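PDB 2YJG: lactate racemase apoprotein from Thermoanaerobacterium thermosaccharolyticum, which interconverts the D- and L-isomers of lactate, once loaded with a nickel-pincer nucleotide cofactor that this apoprotein lacks. Local coordinates for residues 153-158 against 229-234; 291-296 against 382-387; 42-47 against 53-58. One frame throughout, in Å; residues are numbered along the deposited sequence.

Contact 1: residues 153-158 against 229-234; sequences LEINKL and KKANLA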
loop_
_atom_site.group_PDB
_atom_site.type_symbol
_atom_site.label_atom_id
_atom_site.label_comp_id
_atom_site.label_asym_id
_atom_site.label_seq_id
_atom_site.Cartn_x
_atom_site.Cartn_y
_atom_site.Cartn_z
ATOM N N LEU A 153 2.060 9.931 -31.275
ATOM C CA LEU A 153 1.347 9.290 -30.178
ATOM C C LEU A 153 2.344 8.431 -29.382
ATOM O O LEU A 153 2.929 7.486 -29.926
ATOM C CB LEU A 153 0.218 8.426 -30.745
ATOM C CG LEU A 153 -0.550 7.555 -29.744
ATOM C CD1 LEU A 153 -1.088 8.529 -28.684
ATOM C CD2 LEU A 153 -1.644 6.734 -30.388
ATOM N N GLU A 154 2.588 8.796 -28.131
ATOM C CA GLU A 154 3.515 8.056 -27.264
ATOM C C GLU A 154 2.721 7.612 -26.070
ATOM O O GLU A 154 2.084 8.457 -25.426
ATOM C CB GLU A 154 4.665 8.963 -26.827
ATOM C CG GLU A 154 5.309 9.637 -28.075
ATOM C CD GLU A 154 6.186 10.827 -27.797
ATOM O OE1 GLU A 154 5.969 11.561 -26.808
ATOM O OE2 GLU A 154 7.118 11.036 -28.625
ATOM N N ILE A 155 2.702 6.311 -25.802
ATOM C CA ILE A 155 2.016 5.812 -24.601
ATOM C C ILE A 155 2.912 4.918 -23.717
ATOM O O ILE A 155 3.978 4.475 -24.150
ATOM C CB ILE A 155 0.673 5.204 -24.909
ATOM C CG1 ILE A 155 0.759 3.951 -25.800
ATOM C CG2 ILE A 155 -0.241 6.250 -25.630
ATOM C CD1 ILE A 155 -0.466 3.093 -25.759
ATOM N N ASN A 156 2.479 4.683 -22.484
ATOM C CA ASN A 156 3.198 3.780 -21.563
ATOM C C ASN A 156 3.495 2.405 -22.199
ATOM O O ASN A 156 2.580 1.701 -22.720
ATOM C CB ASN A 156 2.366 3.592 -20.301
ATOM C CG ASN A 156 3.160 3.114 -19.109
ATOM O OD1 ASN A 156 3.673 1.982 -19.086
ATOM N ND2 ASN A 156 3.220 3.949 -18.086
ATOM N N LYS A 157 4.778 2.036 -22.134
ATOM C CA LYS A 157 5.278 0.768 -22.701
ATOM C C LYS A 157 4.587 -0.495 -22.190
ATOM O O LYS A 157 4.408 -1.450 -22.912
ATOM C CB LYS A 157 6.792 0.623 -22.403
ATOM C CG LYS A 157 7.579 0.161 -23.648
ATOM C CD LYS A 157 9.123 0.385 -23.544
ATOM C CE LYS A 157 9.713 -0.090 -22.206
ATOM N NZ LYS A 157 11.237 0.073 -22.120
ATOM N N LEU A 158 4.271 -0.503 -20.918
ATOM C CA LEU A 158 3.557 -1.628 -20.320
ATOM C C LEU A 158 2.284 -1.923 -21.057
ATOM O O LEU A 158 1.947 -3.066 -21.304
ATOM C CB LEU A 158 3.238 -1.269 -18.879
ATOM C CG LEU A 158 2.842 -2.449 -18.005
ATOM C CD1 LEU A 158 4.083 -3.347 -17.739
ATOM C CD2 LEU A 158 2.289 -1.878 -16.713
ATOM N N LYS A 229 -7.513 2.947 -30.443
ATOM C CA LYS A 229 -7.356 1.920 -31.494
ATOM C C LYS A 229 -5.921 1.459 -31.683
ATOM O O LYS A 229 -5.657 0.232 -31.686
ATOM C CB LYS A 229 -7.922 2.383 -32.858
ATOM C CG LYS A 229 -9.342 2.847 -32.779
ATOM C CD LYS A 229 -10.225 2.424 -33.975
ATOM C CE LYS A 229 -9.843 3.134 -35.282
ATOM N NZ LYS A 229 -11.058 3.289 -36.208
ATOM N N LYS A 230 -4.999 2.417 -31.781
ATOM C CA LYS A 230 -3.587 2.140 -31.987
ATOM C C LYS A 230 -2.960 1.468 -30.771
ATOM O O LYS A 230 -1.936 0.802 -30.906
ATOM C CB LYS A 230 -2.759 3.417 -32.217
ATOM C CG LYS A 230 -2.843 4.119 -33.573
ATOM C CD LYS A 230 -2.528 3.201 -34.749
ATOM C CE LYS A 230 -1.099 3.255 -35.251
ATOM N NZ LYS A 230 -1.074 2.635 -36.605
ATOM N N ALA A 231 -3.532 1.722 -29.595
ATOM C CA ALA A 231 -3.130 1.044 -28.356
ATOM C C ALA A 231 -3.664 -0.363 -28.197
ATOM O O ALA A 231 -3.323 -1.003 -27.185
ATOM C CB ALA A 231 -3.600 1.877 -27.145
ATOM N N ASN A 232 -4.570 -0.777 -29.088
ATOM C CA ASN A 232 -5.295 -2.072 -29.027
ATOM C C ASN A 232 -6.046 -2.254 -27.683
ATOM O O ASN A 232 -6.090 -3.329 -27.115
ATOM C CB ASN A 232 -4.345 -3.281 -29.313
ATOM C CG ASN A 232 -3.647 -3.181 -30.709
ATOM O OD1 ASN A 232 -2.404 -3.060 -30.829
ATOM N ND2 ASN A 232 -4.467 -3.179 -31.747
ATOM N N LEU A 233 -6.675 -1.178 -27.209
ATOM C CA LEU A 233 -7.654 -1.275 -26.132
ATOM C C LEU A 233 -8.804 -2.180 -26.547
ATOM O O LEU A 233 -9.657 -1.844 -27.386
ATOM C CB LEU A 233 -8.144 0.152 -25.705
ATOM C CG LEU A 233 -9.122 0.256 -24.536
ATOM C CD1 LEU A 233 -8.510 -0.342 -23.234
ATOM C CD2 LEU A 233 -9.564 1.735 -24.293
ATOM N N ALA A 234 -8.847 -3.349 -25.925
ATOM C CA ALA A 234 -9.687 -4.460 -26.368
ATOM C C ALA A 234 -11.006 -4.610 -25.612
ATOM O O ALA A 234 -11.977 -5.204 -26.091
ATOM C CB ALA A 234 -8.866 -5.754 -26.246
#
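Ile-155 and Ala-231 mark the closest backbone approach, with CA atoms 8.0 Å apart, and Leu-153 and Lys-230 follow at 8.9 Å, so one face of a short strand looks onto the C-terminal end of a helix at a distance that only side chains can bridge. No hydrogen bond crosses. The tightest touch is methyl to methyl: Ile-155 CD1 meets Ala-231 CB at 3.6 Å. The first torsion of Ile-155 (chi1 64°) sets CG1 between the backbone N and the carbonyl carbon, and the extended second torsion (161°) then carries CD1 across to the alanine. Two residues earlier on the same face of the strand, Leu-153 brings CD2 to 3.9 Å from Lys-230 CB, the two side chains crossing at a slant. The lysine contributes its root alone; its chain bends at chi2 and chi3, and the amino end leads away from the strand. Ile-144, from the neighbouring strand 141-146, touches Leu-153, Ile-155 and Lys-230 and fills out this apolar patch, while Ile-186 packs on Ala-231. Both segments change structure here. Asn-156 closes the strand and caps helix 157-161: its OD1 accepts Leu-158 N at 3.1 Å, in the carbonyl plane and on a lone pair, while ND2 is bonded to His-133. On the other side Asn-232 takes positive phi (56°) and its N bonds back to Lys-229 O at 3.0 Å, within a Schellman motif that turns helix 219-230 into strand 233-241. The arrangement is that of a two-stranded antiparallel ribbon, 141-146 with 152-156, packed on the C-terminal end of a helix that leads into a strand of the mixed sheet, parallel to 164-170 and antiparallel to 247-253.

Contact 2: residues 291-296 against 382-387; sequences QNIYQS and EYVKDM
Ile-293, in the first turn of helix 293-305, supplies one side of the apolar contact and touches three residues of the last turns of helix 381-386 and its end. Its CD1 lies 4.0 Å from Tyr-383 CB and 4.2 Å from Val-384 CG2, while the other branch, CG2, comes within 4.4 Å of Met-387 SD. CG1 stands beside the backbone N (chi1 -52°) and extends CD1 toward Tyr-383 and Val-384 on the helix, whereas CG2, anti to that N, meets Met-387 just past its end. Tyr-383 offers its CB here; its ring packs edge-to-face with Tyr-329. Phe-328 covers both Ile-293 and Met-387.

No hydrogen bond or salt bridge crosses between the two segments; the polar groups bond within their own segment or to other parts of the chain. Asn-292 is the N-cap: OD1 receives Gln-295 N at 2.8 Å, nearly along the C=O axis. Ser-296 OG donates a hydrogen bond to Ile-293 O at 2.6 Å, on a lone pair. On helix 381-386, Lys-385 NZ pairs with Glu-382 OE2 at 2.8 Å from above the carboxylate plane, and Asp-386 reaches a second element through Lys-333 and Tyr-329.

Ile-293, Ser-296 and Val-384 all rest on Met-374 of strand 371-375, as expected of neighbouring helices packed on one parallel alpha/beta sheet; the capped end of helix 293-305 carries Gln-295, a probable substrate-binding residue, bonded to Lys-298.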
loop_
_atom_site.group_PDB
_atom_site.type_symbol
_atom_site.label_atom_id
_atom_site.label_comp_id
_atom_site.label_asym_id
_atom_site.label_seq_id
_atom_site.Cartn_x
_atom_site.Cartn_y
_atom_site.Cartn_z
ATOM N N GLN A 291 -13.904 23.737 -6.049
ATOM C CA GLN A 291 -12.798 24.082 -5.147
ATOM C C GLN A 291 -11.901 25.203 -5.630
ATOM O O GLN A 291 -11.138 25.762 -4.849
ATOM C CB GLN A 291 -11.956 22.862 -4.739
ATOM C CG GLN A 291 -11.304 22.136 -5.809
ATOM C CD GLN A 291 -10.649 20.803 -5.387
ATOM O OE1 GLN A 291 -10.112 20.101 -6.247
ATOM N NE2 GLN A 291 -10.698 20.454 -4.107
ATOM N N ASN A 292 -11.998 25.561 -6.888
ATOM C CA ASN A 292 -11.188 26.662 -7.432
ATOM C C ASN A 292 -11.813 27.235 -8.686
ATOM O O ASN A 292 -12.700 26.599 -9.298
ATOM C CB ASN A 292 -9.723 26.197 -7.629
ATOM C CG ASN A 292 -9.589 25.073 -8.593
ATOM O OD1 ASN A 292 -10.158 25.146 -9.683
ATOM N ND2 ASN A 292 -8.856 23.999 -8.221
ATOM N N ILE A 293 -11.402 28.461 -9.023
ATOM C CA ILE A 293 -11.865 29.179 -10.216
ATOM C C ILE A 293 -11.654 28.391 -11.500
ATOM O O ILE A 293 -12.591 28.306 -12.315
ATOM C CB ILE A 293 -11.338 30.606 -10.322
ATOM C CG1 ILE A 293 -11.609 31.359 -9.023
ATOM C CG2 ILE A 293 -12.030 31.342 -11.480
ATOM C CD1 ILE A 293 -11.042 32.796 -9.038
ATOM N N TYR A 294 -10.483 27.757 -11.604
ATOM C CA TYR A 294 -10.137 26.885 -12.728
ATOM C C TYR A 294 -11.299 25.902 -13.002
ATOM O O TYR A 294 -11.781 25.785 -14.123
ATOM C CB TYR A 294 -8.837 26.168 -12.376
ATOM C CG TYR A 294 -8.233 25.348 -13.492
ATOM C CD1 TYR A 294 -8.703 24.086 -13.758
ATOM C CD2 TYR A 294 -7.174 25.832 -14.265
ATOM C CE1 TYR A 294 -8.164 23.306 -14.790
ATOM C CE2 TYR A 294 -6.597 25.043 -15.269
ATOM C CZ TYR A 294 -7.091 23.803 -15.523
ATOM O OH TYR A 294 -6.543 23.055 -16.526
ATOM N N GLN A 295 -11.742 25.191 -11.979
ATOM C CA GLN A 295 -12.819 24.204 -12.137
ATOM C C GLN A 295 -14.136 24.866 -12.493
ATOM O O GLN A 295 -14.940 24.316 -13.213
ATOM C CB GLN A 295 -13.005 23.363 -10.859
ATOM C CG GLN A 295 -11.932 22.333 -10.623
ATOM C CD GLN A 295 -11.748 21.412 -11.745
ATOM O OE1 GLN A 295 -12.711 20.909 -12.335
ATOM N NE2 GLN A 295 -10.467 21.140 -12.070
ATOM N N SER A 296 -14.355 26.054 -11.969
ATOM C CA SER A 296 -15.654 26.763 -12.146
ATOM C C SER A 296 -15.958 27.233 -13.569
ATOM O O SER A 296 -17.133 27.462 -13.909
ATOM C CB SER A 296 -15.729 27.956 -11.210
ATOM O OG SER A 296 -15.006 29.088 -11.730
ATOM N N GLU A 382 -10.397 39.583 -5.207
ATOM C CA GLU A 382 -9.401 40.281 -6.038
ATOM C C GLU A 382 -9.056 39.451 -7.250
ATOM O O GLU A 382 -8.924 39.975 -8.353
ATOM C CB GLU A 382 -8.176 40.623 -5.201
ATOM C CG GLU A 382 -8.506 41.630 -4.110
ATOM C CD GLU A 382 -9.144 42.969 -4.610
ATOM O OE1 GLU A 382 -8.759 43.541 -5.683
ATOM O OE2 GLU A 382 -10.039 43.469 -3.886
ATOM N N TYR A 383 -9.009 38.130 -7.082
ATOM C CA TYR A 383 -8.746 37.265 -8.239
ATOM C C TYR A 383 -9.849 37.431 -9.290
ATOM O O TYR A 383 -9.617 37.517 -10.515
ATOM C CB TYR A 383 -8.697 35.789 -7.865
ATOM C CG TYR A 383 -7.593 35.349 -6.929
ATOM C CD1 TYR A 383 -6.331 35.904 -6.984
ATOM C CD2 TYR A 383 -7.828 34.328 -6.023
ATOM C CE1 TYR A 383 -5.330 35.455 -6.149
ATOM C CE2 TYR A 383 -6.847 33.867 -5.185
ATOM C CZ TYR A 383 -5.594 34.451 -5.240
ATOM O OH TYR A 383 -4.619 33.982 -4.396
ATOM N N VAL A 384 -11.081 37.401 -8.814
ATOM C CA VAL A 384 -12.218 37.465 -9.706
ATOM C C VAL A 384 -12.175 38.784 -10.507
ATOM O O VAL A 384 -12.391 38.789 -11.750
ATOM C CB VAL A 384 -13.553 37.363 -8.904
ATOM C CG1 VAL A 384 -14.738 37.699 -9.823
ATOM C CG2 VAL A 384 -13.691 35.989 -8.252
ATOM N N LYS A 385 -11.869 39.897 -9.817
ATOM C CA LYS A 385 -11.713 41.209 -10.484
ATOM C C LYS A 385 -10.566 41.229 -11.511
ATOM O O LYS A 385 -10.681 41.779 -12.626
ATOM C CB LYS A 385 -11.469 42.308 -9.440
ATOM C CG LYS A 385 -12.650 42.715 -8.637
ATOM C CD LYS A 385 -12.292 43.839 -7.656
ATOM C CE LYS A 385 -13.108 43.847 -6.396
ATOM N NZ LYS A 385 -12.295 44.357 -5.218
ATOM N N ASP A 386 -9.477 40.586 -11.142
ATOM C CA ASP A 386 -8.296 40.492 -11.972
ATOM C C ASP A 386 -8.583 39.654 -13.226
ATOM O O ASP A 386 -7.906 39.786 -14.226
ATOM C CB ASP A 386 -7.149 39.834 -11.199
ATOM C CG ASP A 386 -6.461 40.771 -10.198
ATOM O OD1 ASP A 386 -6.796 41.942 -10.129
ATOM O OD2 ASP A 386 -5.571 40.276 -9.496
ATOM N N MET A 387 -9.588 38.781 -13.163
ATOM C CA MET A 387 -9.981 37.923 -14.275
ATOM C C MET A 387 -11.208 38.447 -15.036
ATOM O O MET A 387 -11.930 37.702 -15.679
ATOM C CB MET A 387 -10.161 36.475 -13.792
ATOM C CG MET A 387 -8.871 35.920 -13.220
ATOM S SD MET A 387 -8.937 34.223 -12.626
ATOM C CE MET A 387 -8.773 33.364 -14.180
#

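Contact 3: residues 42-47 against 53-58; sequences IVKRAL and TKRLQD
Leu-47 O and the aliphatic part of Arg-55 make the closest approach, with Arg-55 CG 3.5 Å from that oxygen; Arg-55 NE lies 3.9 Å from it and forms no bond to it. The arginine chain runs extended through chi2 and then bends at chi3 (74°), which brings the guanidinium back alongside the last turn of helix 39-48, toward Lys-44, oblique to both Leu-47 O and the lysine amino group. One face of that guanidinium is covered by Gln-57, whose NE2 sits 3.4 Å above the plane and over its centre. Lys-44 NZ stands 4.4 Å from Arg-55 NH2, a proximity of like charges that is probably eased because each has an acidic partner of its own: Glu-48 for the lysine and Glu-89 for the arginine.

The segments belong to two helices consecutive in the chain, 39-48 and the short 56-59, joined by a loop on the outer part of the alpha/beta domain. Helix 39-48 lies against strands 233-241 and 247-253, and helix 79-91 is touched by both helices, through Val-43 and Leu-56. The side chains of Leu-47 and Leu-56 both rest on Phe-235, which thus lies under the junction of the two helices.

Although CA atoms of Leu-47 and Arg-55 come to 6.7 Å, no direct hydrogen bond links the backbones. A water does so instead, donating to Leu-47 O at 2.7 Å and accepting from Leu-56 N at 2.9 Å, the latter an amide of the first turn after the N-cap residue Arg-55. In that same first turn Gln-57 N is bonded to Glu-89, the residue that also holds the guanidinium.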
loop_
_atom_site.group_PDB
_atom_site.type_symbol
_atom_site.label_atom_id
_atom_site.label_comp_id
_atom_site.label_asym_id
_atom_site.label_seq_id
_atom_site.Cartn_x
_atom_site.Cartn_y
_atom_site.Cartn_z
ATOM N N ILE A 42 -24.872 -4.669 -10.746
ATOM C CA ILE A 42 -24.952 -3.828 -11.958
ATOM C C ILE A 42 -23.707 -4.073 -12.780
ATOM O O ILE A 42 -23.775 -4.242 -13.989
ATOM C CB ILE A 42 -25.084 -2.345 -11.585
ATOM C CG1 ILE A 42 -26.477 -2.074 -11.044
ATOM C CG2 ILE A 42 -24.806 -1.488 -12.775
ATOM C CD1 ILE A 42 -26.622 -0.719 -10.538
ATOM N N VAL A 43 -22.553 -4.095 -12.104
ATOM C CA VAL A 43 -21.280 -4.361 -12.742
ATOM C C VAL A 43 -21.242 -5.749 -13.407
ATOM O O VAL A 43 -20.938 -5.849 -14.578
ATOM C CB VAL A 43 -20.070 -4.157 -11.784
ATOM C CG1 VAL A 43 -18.773 -4.489 -12.502
ATOM C CG2 VAL A 43 -20.067 -2.730 -11.268
ATOM N N LYS A 44 -21.613 -6.809 -12.688
ATOM C CA LYS A 44 -21.623 -8.152 -13.280
ATOM C C LYS A 44 -22.540 -8.250 -14.504
ATOM O O LYS A 44 -22.192 -8.876 -15.504
ATOM C CB LYS A 44 -22.053 -9.197 -12.256
ATOM C CG LYS A 44 -21.055 -9.552 -11.176
ATOM C CD LYS A 44 -20.130 -10.678 -11.655
ATOM C CE LYS A 44 -20.863 -11.994 -12.035
ATOM N NZ LYS A 44 -20.427 -12.721 -13.362
ATOM N N ARG A 45 -23.711 -7.633 -14.434
ATOM C CA ARG A 45 -24.614 -7.603 -15.586
ATOM C C ARG A 45 -23.902 -7.063 -16.816
ATOM O O ARG A 45 -23.992 -7.646 -17.895
ATOM C CB ARG A 45 -25.884 -6.762 -15.284
ATOM C CG ARG A 45 -26.932 -6.697 -16.405
ATOM C CD ARG A 45 -28.114 -5.753 -16.089
ATOM N NE ARG A 45 -27.682 -4.362 -15.945
ATOM C CZ ARG A 45 -28.476 -3.307 -15.731
ATOM N NH1 ARG A 45 -29.801 -3.439 -15.664
ATOM N NH2 ARG A 45 -27.924 -2.094 -15.604
ATOM N N ALA A 46 -23.202 -5.940 -16.655
ATOM C CA ALA A 46 -22.415 -5.370 -17.756
ATOM C C ALA A 46 -21.417 -6.361 -18.281
ATOM O O ALA A 46 -21.299 -6.559 -19.476
ATOM C CB ALA A 46 -21.657 -4.107 -17.294
ATOM N N LEU A 47 -20.609 -6.911 -17.376
ATOM C CA LEU A 47 -19.579 -7.859 -17.761
ATOM C C LEU A 47 -20.199 -9.100 -18.443
ATOM O O LEU A 47 -19.637 -9.628 -19.413
ATOM C CB LEU A 47 -18.739 -8.278 -16.556
ATOM C CG LEU A 47 -17.854 -7.154 -15.952
ATOM C CD1 LEU A 47 -17.247 -7.667 -14.610
ATOM C CD2 LEU A 47 -16.790 -6.640 -16.931
ATOM N N THR A 53 -18.156 -7.053 -28.194
ATOM C CA THR A 53 -17.053 -8.026 -28.004
ATOM C C THR A 53 -17.493 -9.261 -27.282
ATOM O O THR A 53 -18.569 -9.328 -26.700
ATOM C CB THR A 53 -15.847 -7.487 -27.137
ATOM O OG1 THR A 53 -16.252 -7.299 -25.759
ATOM C CG2 THR A 53 -15.312 -6.257 -27.691
ATOM N N LYS A 54 -16.615 -10.267 -27.315
ATOM C CA LYS A 54 -16.729 -11.400 -26.444
ATOM C C LYS A 54 -16.607 -10.926 -24.992
ATOM O O LYS A 54 -16.106 -9.806 -24.717
ATOM C CB LYS A 54 -15.594 -12.410 -26.738
ATOM C CG LYS A 54 -15.577 -12.975 -28.182
ATOM C CD LYS A 54 -14.435 -14.028 -28.397
ATOM C CE LYS A 54 -13.043 -13.482 -28.022
ATOM N NZ LYS A 54 -11.892 -14.404 -28.291
ATOM N N ARG A 55 -17.052 -11.774 -24.072
ATOM C CA ARG A 55 -16.765 -11.546 -22.659
ATOM C C ARG A 55 -15.286 -11.468 -22.382
ATOM O O ARG A 55 -14.467 -12.096 -23.050
ATOM C CB ARG A 55 -17.393 -12.638 -21.799
ATOM C CG ARG A 55 -18.800 -12.331 -21.436
ATOM C CD ARG A 55 -19.375 -13.377 -20.642
ATOM N NE ARG A 55 -18.892 -13.419 -19.275
ATOM C CZ ARG A 55 -19.339 -14.256 -18.354
ATOM N NH1 ARG A 55 -20.301 -15.135 -18.657
ATOM N NH2 ARG A 55 -18.836 -14.232 -17.126
ATOM N N LEU A 56 -14.955 -10.687 -21.363
ATOM C CA LEU A 56 -13.579 -10.526 -20.940
ATOM C C LEU A 56 -12.981 -11.882 -20.562
ATOM O O LEU A 56 -11.854 -12.133 -20.890
ATOM C CB LEU A 56 -13.480 -9.490 -19.803
ATOM C CG LEU A 56 -12.075 -9.227 -19.214
ATOM C CD1 LEU A 56 -11.039 -8.887 -20.258
ATOM C CD2 LEU A 56 -12.212 -8.175 -18.136
ATOM N N GLN A 57 -13.733 -12.769 -19.917
ATOM C CA GLN A 57 -13.198 -14.119 -19.610
ATOM C C GLN A 57 -12.648 -14.829 -20.845
ATOM O O GLN A 57 -11.643 -15.516 -20.776
ATOM C CB GLN A 57 -14.239 -14.987 -18.917
ATOM C CG GLN A 57 -15.460 -15.367 -19.740
ATOM C CD GLN A 57 -16.304 -16.436 -19.040
ATOM O OE1 GLN A 57 -15.916 -16.943 -17.989
ATOM N NE2 GLN A 57 -17.449 -16.809 -19.642
ATOM N N ASP A 58 -13.347 -14.702 -21.963
ATOM C CA ASP A 58 -12.944 -15.321 -23.230
ATOM C C ASP A 58 -11.797 -14.609 -23.878
ATOM O O ASP A 58 -10.863 -15.241 -24.381
ATOM C CB ASP A 58 -14.142 -15.409 -24.170
ATOM C CG ASP A 58 -15.177 -16.377 -23.665
ATOM O OD1 ASP A 58 -14.789 -17.359 -23.015
ATOM O OD2 ASP A 58 -16.392 -16.152 -23.913
HETATM O O HOH W 1 -16.936 -9.655 -19.589
#

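Overall arrangement
Contacts 1 and 3 belong to the same alpha/beta part of the chain and meet where Ala-234 O packs 3.8 Å from Thr-53 CG2; both border strand 233-241, the first at its start and the second through Phe-235. Contact 2 lies on the opposite side of the chain's centre, about 36 Å from contact 1 and 43 Å from contact 3 between centres, in the range of the C-terminal domain. Contacts 1 and 2 are mostly buried and join their segments by apolar side chains alone, with no polar bond crossing between the segments; both contain an asparagine N-cap. Contact 3, only partly buried, adds a bridging water and charged groups with acidic partners to the leucines that rest on Phe-235.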